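Polar amino acid ABC uptake transporter substrate binding protein (Streptococcus thermophilus LMG 18311, PDB 3HV1) probably binds a polar amino acid outside the cell and delivers it to a membrane-bound ABC transporter for uptake. Local coordinates at residues 144-148 and 149-153; 166-169 and 170-174. All coordinates share one frame; numbering follows the deposited sequence.

Contact 1 of 2, residues 144-148 and 149-153; sequences ASPKI and LKDVV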
# COMPACT_ATOMS: atom_id res chain seq x y z
N ALA A 144 24.42 4.26 8.16
CA ALA A 144 24.03 3.11 7.34
C ALA A 144 23.96 3.41 5.84
O ALA A 144 24.23 2.53 5.02
CB ALA A 144 22.68 2.57 7.82
N SER A 145 23.59 4.64 5.49
CA SER A 145 23.50 5.05 4.09
C SER A 145 24.29 6.34 3.91
O SER A 145 23.72 7.41 3.72
CB SER A 145 22.04 5.28 3.70
OG SER A 145 21.25 4.14 4.01
N PRO A 146 25.63 6.25 3.95
CA PRO A 146 26.53 7.40 3.80
C PRO A 146 26.37 8.20 2.52
O PRO A 146 26.64 9.39 2.49
CB PRO A 146 27.92 6.75 3.91
CG PRO A 146 27.70 5.42 3.29
CD PRO A 146 26.40 4.99 3.92
N LYS A 147 25.94 7.53 1.45
CA LYS A 147 25.76 8.20 0.17
C LYS A 147 24.68 9.29 0.19
O LYS A 147 24.65 10.16 -0.68
CB LYS A 147 25.45 7.16 -0.91
CG LYS A 147 25.51 7.69 -2.33
CD LYS A 147 25.47 6.56 -3.34
CE LYS A 147 26.64 5.60 -3.14
NZ LYS A 147 26.59 4.46 -4.09
N ILE A 148 23.79 9.24 1.18
CA ILE A 148 22.72 10.23 1.27
C ILE A 148 23.22 11.59 1.75
O ILE A 148 23.06 12.60 1.06
CB ILE A 148 21.61 9.77 2.25
CG1 ILE A 148 21.01 8.44 1.76
CG2 ILE A 148 20.54 10.84 2.36
CD1 ILE A 148 20.38 8.51 0.38
N LEU A 149 23.82 11.62 2.93
CA LEU A 149 24.34 12.86 3.49
C LEU A 149 25.75 12.74 4.04
O LEU A 149 26.55 13.66 3.88
CB LEU A 149 23.42 13.36 4.60
CG LEU A 149 22.21 14.17 4.15
CD1 LEU A 149 21.21 14.28 5.29
CD2 LEU A 149 22.66 15.54 3.70
N LYS A 150 26.06 11.62 4.67
CA LYS A 150 27.38 11.43 5.26
C LYS A 150 28.55 11.78 4.34
O LYS A 150 29.50 12.44 4.77
CB LYS A 150 27.54 9.99 5.76
CG LYS A 150 28.83 9.79 6.56
CD LYS A 150 28.88 8.45 7.26
CE LYS A 150 30.17 8.33 8.07
NZ LYS A 150 30.30 7.01 8.75
N ASP A 151 28.48 11.36 3.08
CA ASP A 151 29.56 11.64 2.14
C ASP A 151 29.70 13.10 1.73
O ASP A 151 30.80 13.56 1.44
CB ASP A 151 29.41 10.79 0.88
CG ASP A 151 29.55 9.30 1.15
OD1 ASP A 151 30.16 8.94 2.18
OD2 ASP A 151 29.06 8.50 0.33
N VAL A 152 28.59 13.83 1.73
CA VAL A 152 28.63 15.22 1.30
C VAL A 152 28.80 16.27 2.39
O VAL A 152 29.35 17.33 2.14
CB VAL A 152 27.37 15.58 0.49
CG1 VAL A 152 27.36 14.81 -0.81
CG2 VAL A 152 26.13 15.27 1.31
N VAL A 153 28.34 15.98 3.60
CA VAL A 153 28.45 16.95 4.69
C VAL A 153 29.88 17.17 5.16
O VAL A 153 30.75 16.32 4.97
CB VAL A 153 27.57 16.55 5.90
CG1 VAL A 153 26.15 16.31 5.45
CG2 VAL A 153 28.14 15.31 6.56
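In the surface loop that joins helix 137-144 to strand 158-161 of this family 3 solute-binding protein, Pro146 and Asp151 close a compact turn. The backbone N of Asp151 donates to Pro146 O at 2.8 Å, with an N-H...O angle of 157°. Asp151 also folds its carboxylate back over the Pro146-Lys147 peptide: with CG beside its own backbone N (chi1 -65°), OD2 comes to 3.3 Å from Lys147 CA while OD1 lies 3.6 Å from Pro146 CB. The carboxylate lies there by packing, without a hydrogen bond to Lys147 N. Lys147 bends at chi3, and its NZ stays 6.5 Å from Asp151 OD2, so the two opposite charges do not pair directly.

Lys150 passes the CB corner of Pro146 with its extended chain, CB at 3.8 Å and CD at 3.9 Å from Pro146 CB, and its NZ makes a weak hydrogen bond to Asn143 OD1. The neighbouring side chains of Ile148 and Leu149 meet at 4.1 Å, CG2 to CG, with only Leu149 buried. Both touch Tyr206; Leu149 also meets Phe142 and Leu130, and Ile148 meets Arg175 of the second subunit. Leu149 N, buried here, has no hydrogen-bonding partner in the model. One backbone bond thus joins the two halves, flanked by Ile148 N to Ser145 O and by the bonds of Val152 N and Val153 N to Leu149 O; backbone bonds and aliphatic contacts at Pro146 CB, rather than ion pairing, define the turn.

Contact 2 of 2, residues 166-169 and 170-174; sequences QALI and DLNSG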
# COMPACT_ATOMS: atom_id res chain seq x y z
N GLN A 166 18.33 21.77 22.20
CA GLN A 166 19.70 22.24 22.04
C GLN A 166 20.03 22.29 20.56
O GLN A 166 20.65 23.24 20.08
CB GLN A 166 20.69 21.29 22.72
CG GLN A 166 20.36 20.90 24.14
CD GLN A 166 21.29 19.81 24.65
OE1 GLN A 166 21.60 18.86 23.92
NE2 GLN A 166 21.72 19.93 25.90
N ALA A 167 19.64 21.24 19.84
CA ALA A 167 19.91 21.15 18.41
C ALA A 167 19.33 22.37 17.68
O ALA A 167 20.02 23.00 16.88
CB ALA A 167 19.31 19.86 17.86
N LEU A 168 18.08 22.70 17.97
CA LEU A 168 17.43 23.85 17.33
C LEU A 168 18.14 25.15 17.70
O LEU A 168 18.35 26.02 16.85
CB LEU A 168 15.96 23.93 17.74
CG LEU A 168 15.13 24.97 16.99
CD1 LEU A 168 15.12 24.62 15.51
CD2 LEU A 168 13.71 25.01 17.54
N ILE A 169 18.51 25.31 18.97
CA ILE A 169 19.21 26.52 19.39
C ILE A 169 20.41 26.74 18.47
O ILE A 169 20.61 27.83 17.95
CB ILE A 169 19.70 26.40 20.86
CG1 ILE A 169 18.50 26.50 21.80
CG2 ILE A 169 20.72 27.50 21.16
CD1 ILE A 169 18.83 26.27 23.26
N ASP A 170 21.19 25.68 18.26
CA ASP A 170 22.36 25.79 17.40
C ASP A 170 22.00 26.00 15.93
O ASP A 170 22.75 26.64 15.19
CB ASP A 170 23.24 24.55 17.56
CG ASP A 170 24.03 24.57 18.87
OD1 ASP A 170 23.78 25.47 19.71
OD2 ASP A 170 24.88 23.69 19.06
N LEU A 171 20.87 25.45 15.49
CA LEU A 171 20.47 25.64 14.10
C LEU A 171 20.08 27.11 13.93
O LEU A 171 20.40 27.72 12.93
CB LEU A 171 19.27 24.74 13.72
CG LEU A 171 18.84 24.76 12.25
CD1 LEU A 171 19.92 24.08 11.39
CD2 LEU A 171 17.51 24.03 12.07
N ASN A 172 19.38 27.66 14.93
CA ASN A 172 18.95 29.06 14.87
C ASN A 172 20.10 30.06 14.92
O ASN A 172 20.03 31.12 14.30
CB ASN A 172 17.97 29.37 16.02
CG ASN A 172 16.65 28.64 15.86
OD1 ASN A 172 16.24 28.33 14.74
ND2 ASN A 172 15.96 28.38 16.97
N SER A 173 21.16 29.72 15.65
CA SER A 173 22.32 30.60 15.79
C SER A 173 23.31 30.44 14.64
O SER A 173 24.20 31.27 14.47
CB SER A 173 23.05 30.30 17.09
OG SER A 173 23.81 29.11 16.97
N GLY A 174 23.15 29.37 13.86
CA GLY A 174 24.06 29.14 12.75
C GLY A 174 25.17 28.17 13.09
O GLY A 174 25.99 27.82 12.24
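This is an intrahelical contact, mainly between residues three to four positions apart in the last turns of helix 164-173, which in the chain follows strand 158-161 and precedes strand 178-182 in an alpha/beta lobe of the periplasmic-binding-protein fold. Both strands pair in parallel with strand 130-133, so the helix is the connection of a beta-alpha-beta crossover. Four successive i to i+4 backbone bonds carry the contact, from Asp170 N to Gln166 O through Ser173 N to Ile169 O. The shortest, Asn172 N to Leu168 O, measures 2.7 Å with an N-H...O angle of 163°.

The side chains sort onto different faces. Leu171 is buried and Leu168 flanks it, partly exposed, with Leu168 CD1 at 4.2 Å from Leu171 CD2, and both pack on Tyr199 of strand 199-203. Next to them, the Asn172 amide lies against the leucine branch point, its ND2 3.5 Å from Leu168 CG. Its CG sits beside the backbone N (chi1 -67°), which turns the amide back along the helix toward the preceding turn. Asn172 OD1 is bonded to Tyr199 OH, so the same tyrosine meets both the apolar and the amide parts of this face.

Asp170 reaches backward in a similar way, its CG 3.8 Å from Gln166 O, while OD2 is bonded to Tyr161 OH at the end of strand 158-161. Ile169 is exposed and lays CG2 beside the same carboxylate, 3.9 Å from Asp170 OD1. The two tyrosine hydroxyls thus tie polar side chains of the helix to neighbouring strands.

Gly174 ends the helix with positive phi (97°), a conformation that glycine readily adopts. Its N makes a weak bond to Asp170 O, at 3.1 Å.

How the contacts relate
Contacts 1 and 2 follow one another along the chain in the same lobe, with strand 158-161 between them: the loop of contact 1 leads into that strand, and the helix of contact 2 follows it. Their centres are 22 Å apart and their nearest atoms about 12 Å apart, so they do not touch. Each centre lies 25 Å from the centre of the chain. Contact 1 reaches the second subunit through Ile148. The residue it meets there, Arg175 of the second subunit, is the one that in each chain directly follows the segments of contact 2, and within its own chain Arg175 touches Asp170. Neither contact includes a bound ligand.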